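Local coordinates for putative amino acid binding protein (Streptococcus mutans, PDB 4C0R) that probably serves as the extracellular solute-binding protein that captures glutathione for import through the cystine ABC transporter TcyBC, at residues L81-T86 with Y191-F196. Numbering follows the deposited sequence.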
ATOM      1  N   LEU A  81     -10.302 -12.059  -3.902  1.00  8.33           N
ATOM      2  CA  LEU A  81      -9.617 -12.207  -5.187  1.00  8.16           C
ATOM      3  C   LEU A  81      -8.561 -11.084  -5.351  1.00  8.73           C
ATOM      4  O   LEU A  81      -8.732  -9.959  -4.841  1.00  9.48           O
ATOM      5  CB  LEU A  81     -10.580 -12.054  -6.345  1.00 11.42           C
ATOM      6  CG  LEU A  81     -11.820 -12.947  -6.295  1.00 11.67           C
ATOM      7  CD1 LEU A  81     -12.734 -12.706  -7.462  1.00 12.50           C
ATOM      8  CD2 LEU A  81     -11.373 -14.356  -6.178  1.00 14.58           C
ATOM      9  N   TYR A  82      -7.460 -11.433  -6.013  1.00  8.40           N
ATOM     10  CA  TYR A  82      -6.382 -10.491  -6.359  1.00  7.07           C
ATOM     11  C   TYR A  82      -6.366 -10.203  -7.876  1.00  9.62           C
ATOM     12  O   TYR A  82      -6.506 -11.108  -8.722  1.00 10.49           O
ATOM     13  CB  TYR A  82      -5.051 -11.040  -5.929  1.00  7.51           C
ATOM     14  CG  TYR A  82      -4.717 -10.724  -4.521  1.00  6.71           C
ATOM     15  CD1 TYR A  82      -5.262 -11.410  -3.455  1.00  7.63           C
ATOM     16  CD2 TYR A  82      -3.792  -9.716  -4.242  1.00  6.84           C
ATOM     17  CE1 TYR A  82      -4.957 -11.094  -2.149  1.00  9.43           C
ATOM     18  CE2 TYR A  82      -3.488  -9.375  -2.940  1.00  7.07           C
ATOM     19  CZ  TYR A  82      -4.053 -10.082  -1.900  1.00  8.28           C
ATOM     20  OH  TYR A  82      -3.699  -9.732  -0.624  1.00 10.40           O
ATOM     21  N   SER A  83      -6.154  -8.961  -8.246  1.00  8.84           N
ATOM     22  CA  SER A  83      -5.834  -8.643  -9.621  1.00  7.34           C
ATOM     23  C   SER A  83      -4.385  -9.040  -9.940  1.00  9.03           C
ATOM     24  O   SER A  83      -3.641  -9.468  -9.063  1.00  8.82           O
ATOM     25  CB  SER A  83      -5.972  -7.146  -9.861  1.00  9.03           C
ATOM     26  OG  SER A  83      -4.958  -6.431  -9.201  1.00  9.04           O
ATOM     27  N   ASN A  84      -4.002  -8.854 -11.196  1.00  8.86           N
ATOM     28  CA  ASN A  84      -2.602  -8.880 -11.529  1.00  9.33           C
ATOM     29  C   ASN A  84      -1.960  -7.673 -10.849  1.00  8.95           C
ATOM     30  O   ASN A  84      -2.631  -6.694 -10.476  1.00  9.37           O
ATOM     31  CB  ASN A  84      -2.450  -8.868 -13.030  1.00 15.34           C
ATOM     32  CG  ASN A  84      -2.915 -10.199 -13.640  1.00 20.52           C
ATOM     33  OD1 ASN A  84      -2.841 -11.261 -12.988  1.00 26.89           O
ATOM     34  ND2 ASN A  84      -3.423 -10.130 -14.839  1.00 26.19           N
ATOM     35  N   PRO A  85      -0.665  -7.776 -10.602  1.00  8.19           N
ATOM     36  CA  PRO A  85      -0.028  -6.717  -9.832  1.00  7.82           C
ATOM     37  C   PRO A  85      -0.010  -5.413 -10.622  1.00  8.30           C
ATOM     38  O   PRO A  85       0.032  -5.426 -11.866  1.00  8.71           O
ATOM     39  CB  PRO A  85       1.411  -7.243  -9.615  1.00  7.22           C
ATOM     40  CG  PRO A  85       1.607  -8.174 -10.719  1.00  8.73           C
ATOM     41  CD  PRO A  85       0.281  -8.825 -11.024  1.00  8.01           C
ATOM     42  N   THR A  86      -0.041  -4.309  -9.887  1.00  7.29           N
ATOM     43  CA  THR A  86      -0.007  -2.989 -10.520  1.00  6.85           C
ATOM     44  C   THR A  86       1.271  -2.184 -10.266  1.00  7.90           C
ATOM     45  O   THR A  86       1.578  -1.234 -10.994  1.00  7.51           O
ATOM     46  CB  THR A  86      -1.199  -2.164 -10.067  1.00  5.88           C
ATOM     47  OG1 THR A  86      -1.050  -1.908  -8.679  1.00  9.44           O
ATOM     48  CG2 THR A  86      -2.512  -2.862 -10.383  1.00  9.24           C
ATOM     49  N   TYR A 191       4.972  -6.749  -4.667  1.00  8.09           N
ATOM     50  CA  TYR A 191       3.957  -6.226  -5.525  1.00  6.57           C
ATOM     51  C   TYR A 191       2.770  -5.693  -4.737  1.00  8.41           C
ATOM     52  O   TYR A 191       2.511  -6.120  -3.599  1.00  8.47           O
ATOM     53  CB  TYR A 191       3.502  -7.283  -6.511  1.00  6.82           C
ATOM     54  CG  TYR A 191       4.497  -7.690  -7.601  1.00  6.97           C
ATOM     55  CD1 TYR A 191       5.515  -6.878  -7.958  1.00  9.97           C
ATOM     56  CD2 TYR A 191       4.314  -8.866  -8.307  1.00  8.20           C
ATOM     57  CE1 TYR A 191       6.402  -7.243  -9.002  1.00  8.79           C
ATOM     58  CE2 TYR A 191       5.136  -9.202  -9.351  1.00 10.30           C
ATOM     59  CZ  TYR A 191       6.161  -8.373  -9.693  1.00 10.18           C
ATOM     60  OH  TYR A 191       7.013  -8.718 -10.762  1.00 11.09           O
ATOM     61  N   VAL A 192       2.021  -4.799  -5.356  1.00  8.82           N
ATOM     62  CA  VAL A 192       0.762  -4.382  -4.769  1.00  8.81           C
ATOM     63  C   VAL A 192      -0.330  -4.553  -5.829  1.00  8.53           C
ATOM     64  O   VAL A 192      -0.023  -4.686  -7.054  1.00  8.65           O
ATOM     65  CB  VAL A 192       0.815  -3.040  -4.221  1.00 10.69           C
ATOM     66  CG1 VAL A 192       1.761  -3.002  -2.946  1.00 10.82           C
ATOM     67  CG2 VAL A 192       1.208  -2.081  -5.295  1.00  8.75           C
ATOM     68  N   TYR A 193      -1.582  -4.605  -5.387  1.00  6.99           N
ATOM     69  CA  TYR A 193      -2.664  -5.167  -6.193  1.00  6.66           C
ATOM     70  C   TYR A 193      -3.983  -4.528  -5.867  1.00  5.95           C
ATOM     71  O   TYR A 193      -4.110  -3.979  -4.756  1.00  6.57           O
ATOM     72  CB  TYR A 193      -2.886  -6.623  -5.738  1.00  7.12           C
ATOM     73  CG  TYR A 193      -1.712  -7.545  -5.897  1.00  5.88           C
ATOM     74  CD1 TYR A 193      -0.704  -7.642  -4.929  1.00  6.98           C
ATOM     75  CD2 TYR A 193      -1.612  -8.314  -7.025  1.00  5.84           C
ATOM     76  CE1 TYR A 193       0.383  -8.515  -5.096  1.00  7.73           C
ATOM     77  CE2 TYR A 193      -0.522  -9.156  -7.226  1.00  7.36           C
ATOM     78  CZ  TYR A 193       0.444  -9.286  -6.258  1.00  8.39           C
ATOM     79  OH  TYR A 193       1.501 -10.151  -6.472  1.00 10.28           O
ATOM     80  N   PHE A 194      -4.956  -4.682  -6.736  1.00  6.53           N
ATOM     81  CA  PHE A 194      -6.358  -4.524  -6.363  1.00  6.42           C
ATOM     82  C   PHE A 194      -6.826  -5.831  -5.766  1.00  7.75           C
ATOM     83  O   PHE A 194      -6.390  -6.906  -6.193  1.00  7.97           O
ATOM     84  CB  PHE A 194      -7.227  -4.241  -7.572  1.00  6.45           C
ATOM     85  CG  PHE A 194      -6.953  -2.900  -8.214  1.00  7.29           C
ATOM     86  CD1 PHE A 194      -7.297  -1.723  -7.563  1.00  8.81           C
ATOM     87  CD2 PHE A 194      -6.354  -2.819  -9.465  1.00  7.39           C
ATOM     88  CE1 PHE A 194      -7.056  -0.491  -8.154  1.00  9.93           C
ATOM     89  CE2 PHE A 194      -6.126  -1.565 -10.062  1.00  7.23           C
ATOM     90  CZ  PHE A 194      -6.485  -0.431  -9.405  1.00  8.34           C
ATOM     91  N   ILE A 195      -7.741  -5.770  -4.797  1.00  5.79           N
ATOM     92  CA  ILE A 195      -8.402  -6.953  -4.331  1.00  6.53           C
ATOM     93  C   ILE A 195      -9.906  -6.834  -4.544  1.00  7.36           C
ATOM     94  O   ILE A 195     -10.432  -5.749  -4.744  1.00  6.25           O
ATOM     95  CB  ILE A 195      -8.099  -7.266  -2.854  1.00  5.89           C
ATOM     96  CG1 ILE A 195      -8.514  -6.111  -1.940  1.00  7.71           C
ATOM     97  CG2 ILE A 195      -6.647  -7.654  -2.630  1.00  7.06           C
ATOM     98  CD1 ILE A 195      -8.372  -6.457  -0.433  1.00 10.39           C
ATOM     99  N   PHE A 196     -10.584  -7.986  -4.541  1.00  8.33           N
ATOM    100  CA  PHE A 196     -12.010  -7.980  -4.829  1.00  8.47           C
ATOM    101  C   PHE A 196     -12.752  -8.893  -3.870  1.00 10.16           C
ATOM    102  O   PHE A 196     -12.208  -9.883  -3.382  1.00 10.95           O
ATOM    103  CB  PHE A 196     -12.340  -8.491  -6.239  1.00  8.24           C
ATOM    104  CG  PHE A 196     -11.562  -7.815  -7.330  1.00  8.75           C
ATOM    105  CD1 PHE A 196     -10.281  -8.213  -7.633  1.00  7.93           C
ATOM    106  CD2 PHE A 196     -12.130  -6.805  -8.055  1.00  9.94           C
ATOM    107  CE1 PHE A 196      -9.550  -7.599  -8.655  1.00  8.86           C
ATOM    108  CE2 PHE A 196     -11.417  -6.178  -9.065  1.00  9.79           C
ATOM    109  CZ  PHE A 196     -10.115  -6.586  -9.369  1.00  8.87           C
TER
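Residues 81-86 and 191-196 illustrate how a side chain can carry on antiparallel pairing where one strand leaves regular geometry. Leu-81 and Phe-196 form a hydrogen-bonded pair, and Ser-83 N adds an almost straight bond (176°) to Phe-194 O. Beyond this the chain departs from regular register, and Ser-83 OG, turned between its own backbone N and carbonyl carbon (chi1 70°), takes over: it accepts from Phe-194 N at 3.0 Å and donates to Asn-84 O at 2.7 Å. A further backbone hydrogen bond runs from Thr-86 N to Val-192 O, nearly along the C=O axis, at 2.9 Å.

Packing is tight where Tyr-82, Tyr-193 and Ile-195 meet. Ile-195 CG2 sits over the centre of one face of the Tyr-82 ring, a CH-pi contact 3.6 Å from the centroid, while the ring's CD2 edge points at the face of Tyr-193 in a T-shaped pair with planes at 85°. Tyr-82 OH is anchored by Ser-71 O. Farther along, Pro-85 CB lies against both Tyr-193 CE2 and Tyr-191 CD2. Looser is the side of Asn-84, partly exposed, with its CB directed away from 191-196, although its backbone N is held by Asn-208 of helix 201-216.

Both segments belong to the mixed sheet of one lobe of this periplasmic-binding-protein fold, and the Val-192 side chain lies about 5 Å from the bound oxidized glutathione disulfide. The chemistry implies that a serine hydroxyl, acting as acceptor and donor at once, satisfies a buried strand amide across the irregularity.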